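Local structure of ESX secretion system protein EccC (Thermomonospora curvata, 4NH0) at residues P305-T313 against V452-L461; R476-A484 against A496-Y507. The protein is part of the type VII (ESX) secretion system, a multi-domain FtsK-family ATPase that binds the secreted substrate EsxB and might be the translocase subunit. All coordinates share one frame; numbering follows the deposited sequence.

Contact 1 of 2, residues P305-T313 against V452-L461; sequences PHGLCIGAT and VHLLLASQRL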
# COMPACT_ATOMS: atom_id res chain seq x y z
N PRO A 305 -9.99 -6.01 -48.73
CA PRO A 305 -9.69 -5.18 -47.56
C PRO A 305 -8.27 -5.38 -47.04
O PRO A 305 -7.59 -4.40 -46.72
CB PRO A 305 -10.71 -5.66 -46.52
CG PRO A 305 -11.74 -6.42 -47.29
CD PRO A 305 -11.00 -7.04 -48.42
N HIS A 306 -7.82 -6.63 -46.95
CA HIS A 306 -6.55 -6.94 -46.31
C HIS A 306 -5.55 -7.56 -47.27
O HIS A 306 -5.93 -8.10 -48.31
CB HIS A 306 -6.78 -7.88 -45.13
CG HIS A 306 -8.05 -7.60 -44.38
ND1 HIS A 306 -8.16 -6.59 -43.45
CD2 HIS A 306 -9.27 -8.19 -44.44
CE1 HIS A 306 -9.38 -6.58 -42.96
NE2 HIS A 306 -10.08 -7.54 -43.54
N GLY A 307 -4.27 -7.48 -46.92
CA GLY A 307 -3.22 -8.00 -47.77
C GLY A 307 -1.95 -8.39 -47.03
O GLY A 307 -1.82 -8.15 -45.83
N LEU A 308 -1.01 -8.99 -47.76
CA LEU A 308 0.22 -9.49 -47.17
C LEU A 308 1.44 -9.09 -48.00
O LEU A 308 1.39 -9.07 -49.22
CB LEU A 308 0.15 -11.02 -47.03
CG LEU A 308 1.43 -11.79 -46.72
CD1 LEU A 308 1.18 -12.83 -45.65
CD2 LEU A 308 1.96 -12.45 -47.98
N CYS A 309 2.53 -8.78 -47.31
CA CYS A 309 3.78 -8.40 -47.97
C CYS A 309 4.97 -9.17 -47.41
O CYS A 309 5.21 -9.16 -46.20
CB CYS A 309 4.02 -6.90 -47.84
SG CYS A 309 5.67 -6.37 -48.34
N ILE A 310 5.71 -9.82 -48.29
CA ILE A 310 6.89 -10.57 -47.88
C ILE A 310 8.12 -10.07 -48.63
O ILE A 310 8.09 -9.87 -49.84
CB ILE A 310 6.72 -12.09 -48.13
CG1 ILE A 310 5.55 -12.63 -47.31
CG2 ILE A 310 7.99 -12.84 -47.79
CD1 ILE A 310 5.70 -12.41 -45.82
N GLY A 311 9.21 -9.86 -47.89
CA GLY A 311 10.45 -9.41 -48.49
C GLY A 311 11.63 -9.59 -47.55
O GLY A 311 11.64 -9.06 -46.44
N ALA A 312 12.62 -10.36 -47.99
CA ALA A 312 13.81 -10.61 -47.19
C ALA A 312 14.63 -9.33 -47.03
O ALA A 312 14.29 -8.29 -47.59
CB ALA A 312 14.65 -11.70 -47.82
N THR A 313 15.71 -9.42 -46.25
CA THR A 313 16.56 -8.26 -46.00
C THR A 313 17.23 -7.77 -47.27
O THR A 313 17.90 -8.53 -47.96
CB THR A 313 17.64 -8.58 -44.95
OG1 THR A 313 17.02 -8.96 -43.72
CG2 THR A 313 18.53 -7.37 -44.72
N VAL A 452 -11.73 -1.51 -40.97
CA VAL A 452 -10.38 -1.79 -40.49
C VAL A 452 -9.61 -2.62 -41.50
O VAL A 452 -9.95 -3.77 -41.77
CB VAL A 452 -10.41 -2.52 -39.14
CG1 VAL A 452 -9.00 -2.94 -38.74
CG2 VAL A 452 -11.03 -1.64 -38.07
N HIS A 453 -8.56 -2.03 -42.07
CA HIS A 453 -7.75 -2.71 -43.07
C HIS A 453 -6.41 -3.14 -42.50
O HIS A 453 -5.73 -2.36 -41.84
CB HIS A 453 -7.55 -1.81 -44.29
CG HIS A 453 -8.83 -1.36 -44.93
ND1 HIS A 453 -9.47 -2.10 -45.90
CD2 HIS A 453 -9.58 -0.25 -44.74
CE1 HIS A 453 -10.57 -1.46 -46.27
NE2 HIS A 453 -10.66 -0.34 -45.58
N LEU A 454 -6.04 -4.39 -42.76
CA LEU A 454 -4.81 -4.95 -42.22
C LEU A 454 -3.77 -5.19 -43.31
O LEU A 454 -4.11 -5.52 -44.45
CB LEU A 454 -5.11 -6.26 -41.49
CG LEU A 454 -3.94 -7.01 -40.86
CD1 LEU A 454 -3.24 -6.15 -39.82
CD2 LEU A 454 -4.41 -8.32 -40.24
N LEU A 455 -2.50 -5.02 -42.95
CA LEU A 455 -1.40 -5.34 -43.85
C LEU A 455 -0.30 -6.07 -43.08
O LEU A 455 0.46 -5.45 -42.34
CB LEU A 455 -0.84 -4.08 -44.51
CG LEU A 455 0.37 -4.31 -45.42
CD1 LEU A 455 0.02 -5.31 -46.51
CD2 LEU A 455 0.85 -3.00 -46.01
N LEU A 456 -0.24 -7.38 -43.25
CA LEU A 456 0.77 -8.19 -42.57
C LEU A 456 2.05 -8.25 -43.38
O LEU A 456 2.06 -8.71 -44.52
CB LEU A 456 0.23 -9.60 -42.31
CG LEU A 456 -1.01 -9.68 -41.42
CD1 LEU A 456 -1.45 -11.12 -41.24
CD2 LEU A 456 -0.73 -9.02 -40.08
N ALA A 457 3.14 -7.78 -42.78
CA ALA A 457 4.44 -7.78 -43.44
C ALA A 457 5.47 -8.55 -42.63
O ALA A 457 5.51 -8.45 -41.41
CB ALA A 457 4.90 -6.35 -43.68
N SER A 458 6.30 -9.31 -43.32
CA SER A 458 7.36 -10.07 -42.66
C SER A 458 8.60 -10.20 -43.53
O SER A 458 8.52 -10.18 -44.75
CB SER A 458 6.86 -11.46 -42.27
OG SER A 458 7.93 -12.26 -41.80
N GLN A 459 9.75 -10.33 -42.87
CA GLN A 459 11.00 -10.57 -43.56
C GLN A 459 10.98 -11.94 -44.22
O GLN A 459 11.43 -12.11 -45.35
CB GLN A 459 12.18 -10.46 -42.59
CG GLN A 459 13.53 -10.70 -43.21
CD GLN A 459 14.66 -10.54 -42.20
OE1 GLN A 459 14.77 -9.50 -41.55
NE2 GLN A 459 15.49 -11.57 -42.07
N ARG A 460 10.46 -12.92 -43.50
CA ARG A 460 10.36 -14.29 -44.01
C ARG A 460 9.13 -15.00 -43.46
O ARG A 460 8.68 -14.72 -42.35
CB ARG A 460 11.63 -15.07 -43.67
CG ARG A 460 11.60 -16.50 -44.17
CD ARG A 460 12.93 -17.20 -44.03
NE ARG A 460 14.04 -16.27 -43.88
CZ ARG A 460 15.29 -16.66 -43.63
NH1 ARG A 460 15.57 -17.95 -43.52
NH2 ARG A 460 16.26 -15.76 -43.51
N LEU A 461 8.60 -15.93 -44.24
CA LEU A 461 7.36 -16.62 -43.91
C LEU A 461 7.47 -18.14 -44.04
O LEU A 461 8.26 -18.65 -44.83
CB LEU A 461 6.23 -16.11 -44.81
CG LEU A 461 4.79 -16.35 -44.38
CD1 LEU A 461 4.49 -15.55 -43.14
CD2 LEU A 461 3.83 -16.00 -45.50
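His-306 lends its ring to the parallel pairing of strands 306-310 and 452-458, central strands of a P-loop NTPase sheet. With CG beside the backbone N (chi1 -36°), the ring turns its edge to the neighbouring strand, and Leu-454 N donates to His-306 ND1 in the ring plane (3.1 Å). His-453 ND1 in turn donates to Pro-305 O (3.1 Å); His-306 and His-453 thus each add a side-chain bond to the backbone pattern. Backbone bonds follow, among them Cys-309 N to Leu-456 O (2.8 Å), as far as Gly-311 N to Ser-458 O.

Ile-310 fills the far end on the face it shares with Leu-308. Its CD1 lies 3.9 Å from Ser-458 CB, and the side chain as a whole crosses that of Leu-461 at about a right angle, while the tips of Leu-308 and Leu-461 meet.

Gly-311 to Thr-313 begin the predicted Walker A loop, and here Gln-459 takes over. Its position, at the end of the strand beside the P-loop strand, is consistent with a sensor role as in related ATPases; its backbone N bonds weakly to Glu-425, the inferred catalytic residue. With CG opposite the backbone N (chi1 180°) and the chain extended beyond it, OE1 of Gln-459 comes to 3.2 Å from Thr-313 OG1.

Contact 2 of 2, residues R476-A484 against A496-Y507; sequences RIGLRTFSA and AYELPPSPGNGY
Tyr-497 turns the edge of its ring to the Phe-482 carbonyl, while CD1 reaches the backbone where Ser-483 joins Ala-484. The Arg-480 guanidinium likewise has carbonyl oxygens, those of Leu-499 and Pro-500, near its plane at the edge. A bend at chi3 (53°) folds this arginine along the backbone of 499-501, with CD 3.4 Å from Leu-499 O, and NH2 finds its hydrogen bond outside the pair, on Thr-313 O of the predicted ATP-binding loop. The Tyr-507 ring has Gly-478 O near its plane.

That same oxygen accepts from Tyr-507 N (2.8 Å), and Gly-478 N donates back to Tyr-507 O (3.1 Å), forming an antiparallel hydrogen-bonded pair. Leu-479 CD2 then packs on Gly-506 CA (3.8 Å). Beyond the strands a weak bond runs from Thr-481 N to Ala-496 O; Thr-481 CG2 meets Ala-496 CB, while Thr-481 OG1 donates to Ser-483 O, two residues on (2.9 Å).

Ser-483 is the N-cap of helix 484-489, its OG capping Glu-486 N. Strand 473-479 lies between 306-310 and 505-510, and Ile-477 and Leu-479 rest on helix 317-329, into which the predicted Walker A loop runs.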
# COMPACT_ATOMS: atom_id res chain seq x y z
N ARG A 476 -1.47 -9.60 -52.50
CA ARG A 476 -0.20 -10.10 -51.98
C ARG A 476 0.97 -9.46 -52.70
O ARG A 476 1.10 -9.57 -53.92
CB ARG A 476 -0.14 -11.63 -52.12
CG ARG A 476 -1.13 -12.37 -51.24
CD ARG A 476 -1.00 -13.88 -51.37
NE ARG A 476 -1.99 -14.60 -50.59
CZ ARG A 476 -2.16 -15.92 -50.62
NH1 ARG A 476 -1.40 -16.68 -51.40
NH2 ARG A 476 -3.09 -16.49 -49.87
N ILE A 477 1.82 -8.77 -51.95
CA ILE A 477 3.00 -8.14 -52.51
C ILE A 477 4.25 -8.94 -52.19
O ILE A 477 4.65 -9.04 -51.03
CB ILE A 477 3.18 -6.70 -51.99
CG1 ILE A 477 1.98 -5.84 -52.37
CG2 ILE A 477 4.46 -6.09 -52.54
CD1 ILE A 477 2.13 -4.38 -52.02
N GLY A 478 4.86 -9.52 -53.21
CA GLY A 478 6.03 -10.34 -53.03
C GLY A 478 7.30 -9.71 -53.56
O GLY A 478 7.53 -9.67 -54.77
N LEU A 479 8.14 -9.22 -52.65
CA LEU A 479 9.46 -8.74 -53.02
C LEU A 479 10.41 -9.93 -53.13
O LEU A 479 9.96 -11.07 -53.22
CB LEU A 479 9.98 -7.73 -51.99
CG LEU A 479 9.07 -6.54 -51.71
CD1 LEU A 479 9.74 -5.57 -50.76
CD2 LEU A 479 8.69 -5.84 -53.01
N ARG A 480 11.71 -9.66 -53.13
CA ARG A 480 12.68 -10.74 -53.21
C ARG A 480 12.64 -11.60 -51.95
O ARG A 480 13.01 -11.15 -50.87
CB ARG A 480 14.09 -10.19 -53.43
CG ARG A 480 15.16 -11.26 -53.51
CD ARG A 480 16.50 -10.67 -53.91
NE ARG A 480 16.88 -9.56 -53.05
CZ ARG A 480 17.32 -9.70 -51.80
NH1 ARG A 480 17.42 -10.91 -51.26
NH2 ARG A 480 17.64 -8.63 -51.09
N THR A 481 12.19 -12.84 -52.10
CA THR A 481 12.06 -13.75 -50.97
C THR A 481 13.36 -14.48 -50.69
O THR A 481 14.33 -14.37 -51.44
CB THR A 481 10.95 -14.79 -51.21
OG1 THR A 481 11.27 -15.58 -52.37
CG2 THR A 481 9.61 -14.10 -51.42
N PHE A 482 13.39 -15.24 -49.59
CA PHE A 482 14.58 -15.99 -49.20
C PHE A 482 14.65 -17.32 -49.93
O PHE A 482 15.71 -17.70 -50.43
CB PHE A 482 14.60 -16.21 -47.69
CG PHE A 482 15.80 -16.98 -47.21
CD1 PHE A 482 16.98 -16.33 -46.91
CD2 PHE A 482 15.74 -18.36 -47.06
CE1 PHE A 482 18.09 -17.03 -46.47
CE2 PHE A 482 16.85 -19.06 -46.62
CZ PHE A 482 18.02 -18.40 -46.33
N SER A 483 13.54 -18.04 -49.97
CA SER A 483 13.49 -19.34 -50.62
C SER A 483 12.47 -19.35 -51.75
O SER A 483 11.69 -18.41 -51.90
CB SER A 483 13.16 -20.44 -49.61
OG SER A 483 11.77 -20.48 -49.34
N ALA A 484 12.49 -20.41 -52.54
CA ALA A 484 11.57 -20.55 -53.65
C ALA A 484 10.16 -20.84 -53.16
O ALA A 484 9.18 -20.39 -53.75
CB ALA A 484 12.04 -21.63 -54.61
N ALA A 496 9.70 -14.75 -57.27
CA ALA A 496 10.23 -13.73 -56.37
C ALA A 496 11.63 -14.07 -55.89
O ALA A 496 12.40 -13.19 -55.51
CB ALA A 496 9.30 -13.54 -55.18
N TYR A 497 11.97 -15.35 -55.92
CA TYR A 497 13.29 -15.81 -55.53
C TYR A 497 14.35 -15.32 -56.52
O TYR A 497 15.49 -15.06 -56.14
CB TYR A 497 13.33 -17.34 -55.45
CG TYR A 497 14.66 -17.92 -55.01
CD1 TYR A 497 14.93 -18.15 -53.67
CD2 TYR A 497 15.64 -18.24 -55.94
CE1 TYR A 497 16.14 -18.68 -53.27
CE2 TYR A 497 16.85 -18.77 -55.55
CZ TYR A 497 17.10 -18.99 -54.21
OH TYR A 497 18.30 -19.52 -53.81
N GLU A 498 13.94 -15.18 -57.77
CA GLU A 498 14.87 -14.87 -58.86
C GLU A 498 14.98 -13.37 -59.11
O GLU A 498 15.64 -12.94 -60.05
CB GLU A 498 14.43 -15.58 -60.13
CG GLU A 498 13.90 -16.98 -59.89
CD GLU A 498 13.00 -17.46 -61.01
OE1 GLU A 498 12.81 -16.71 -61.99
OE2 GLU A 498 12.48 -18.60 -60.91
N LEU A 499 14.31 -12.57 -58.28
CA LEU A 499 14.37 -11.12 -58.41
C LEU A 499 15.77 -10.60 -58.10
O LEU A 499 16.45 -11.13 -57.23
CB LEU A 499 13.34 -10.47 -57.48
CG LEU A 499 11.90 -10.53 -57.98
CD1 LEU A 499 10.94 -10.00 -56.92
CD2 LEU A 499 11.76 -9.75 -59.27
N PRO A 500 16.20 -9.56 -58.84
CA PRO A 500 17.53 -8.96 -58.67
C PRO A 500 17.80 -8.53 -57.24
O PRO A 500 16.88 -8.11 -56.54
CB PRO A 500 17.47 -7.75 -59.60
CG PRO A 500 16.48 -8.12 -60.64
CD PRO A 500 15.44 -8.93 -59.93
N PRO A 501 19.06 -8.65 -56.80
CA PRO A 501 19.49 -8.25 -55.45
C PRO A 501 19.21 -6.78 -55.16
O PRO A 501 19.09 -6.40 -54.00
CB PRO A 501 20.99 -8.54 -55.46
CG PRO A 501 21.18 -9.57 -56.51
CD PRO A 501 20.17 -9.24 -57.57
N SER A 502 19.12 -5.98 -56.21
CA SER A 502 18.79 -4.57 -56.08
C SER A 502 17.40 -4.40 -55.47
O SER A 502 16.45 -5.06 -55.90
CB SER A 502 18.86 -3.86 -57.44
OG SER A 502 18.53 -2.49 -57.32
N PRO A 503 17.28 -3.52 -54.47
CA PRO A 503 16.02 -3.31 -53.76
C PRO A 503 14.99 -2.56 -54.60
O PRO A 503 15.37 -1.76 -55.46
CB PRO A 503 16.44 -2.47 -52.55
CG PRO A 503 17.63 -1.72 -53.03
CD PRO A 503 18.36 -2.66 -53.95
N GLY A 504 13.71 -2.83 -54.37
CA GLY A 504 12.65 -2.14 -55.07
C GLY A 504 11.80 -3.04 -55.94
O GLY A 504 10.61 -2.78 -56.14
N ASN A 505 12.40 -4.10 -56.47
CA ASN A 505 11.69 -5.01 -57.36
C ASN A 505 10.76 -5.95 -56.59
O ASN A 505 11.08 -6.39 -55.49
CB ASN A 505 12.68 -5.81 -58.20
CG ASN A 505 13.51 -4.93 -59.12
OD1 ASN A 505 13.15 -4.72 -60.27
ND2 ASN A 505 14.62 -4.42 -58.60
N GLY A 506 9.62 -6.26 -57.19
CA GLY A 506 8.66 -7.16 -56.57
C GLY A 506 7.48 -7.47 -57.48
O GLY A 506 7.37 -6.91 -58.57
N TYR A 507 6.61 -8.36 -57.03
CA TYR A 507 5.41 -8.72 -57.78
C TYR A 507 4.15 -8.34 -57.01
O TYR A 507 4.21 -8.04 -55.82
CB TYR A 507 5.40 -10.21 -58.10
CG TYR A 507 6.47 -10.65 -59.08
CD1 TYR A 507 6.20 -10.70 -60.44
CD2 TYR A 507 7.73 -11.01 -58.65
CE1 TYR A 507 7.17 -11.10 -61.35
CE2 TYR A 507 8.71 -11.41 -59.54
CZ TYR A 507 8.42 -11.45 -60.89
OH TYR A 507 9.39 -11.85 -61.78

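Overall arrangement
Read from the N terminus, strand 306-310 leads into the predicted Walker A loop; 138 residues separate Thr-313 from Val-452, nearly half of them helical, before the chain returns as strand 452-458 and closes contact 1. Only then does contact 2 open: the next strand, 473-479, turns through helix 484-489 and is met by strand 505-510 after a short loop. The two contacts are thus in series, neither nested nor crossed, one closing a long excursion and the other a short one. Space joins them: strand 473-479 pairs with the other side of 306-310, with probable bonds from Ile-477 N to Leu-308 O and Leu-479 N to Ile-310 O. Together they tie the parallel part of the sheet, which carries the predicted ATP-binding loop, to its antiparallel flank.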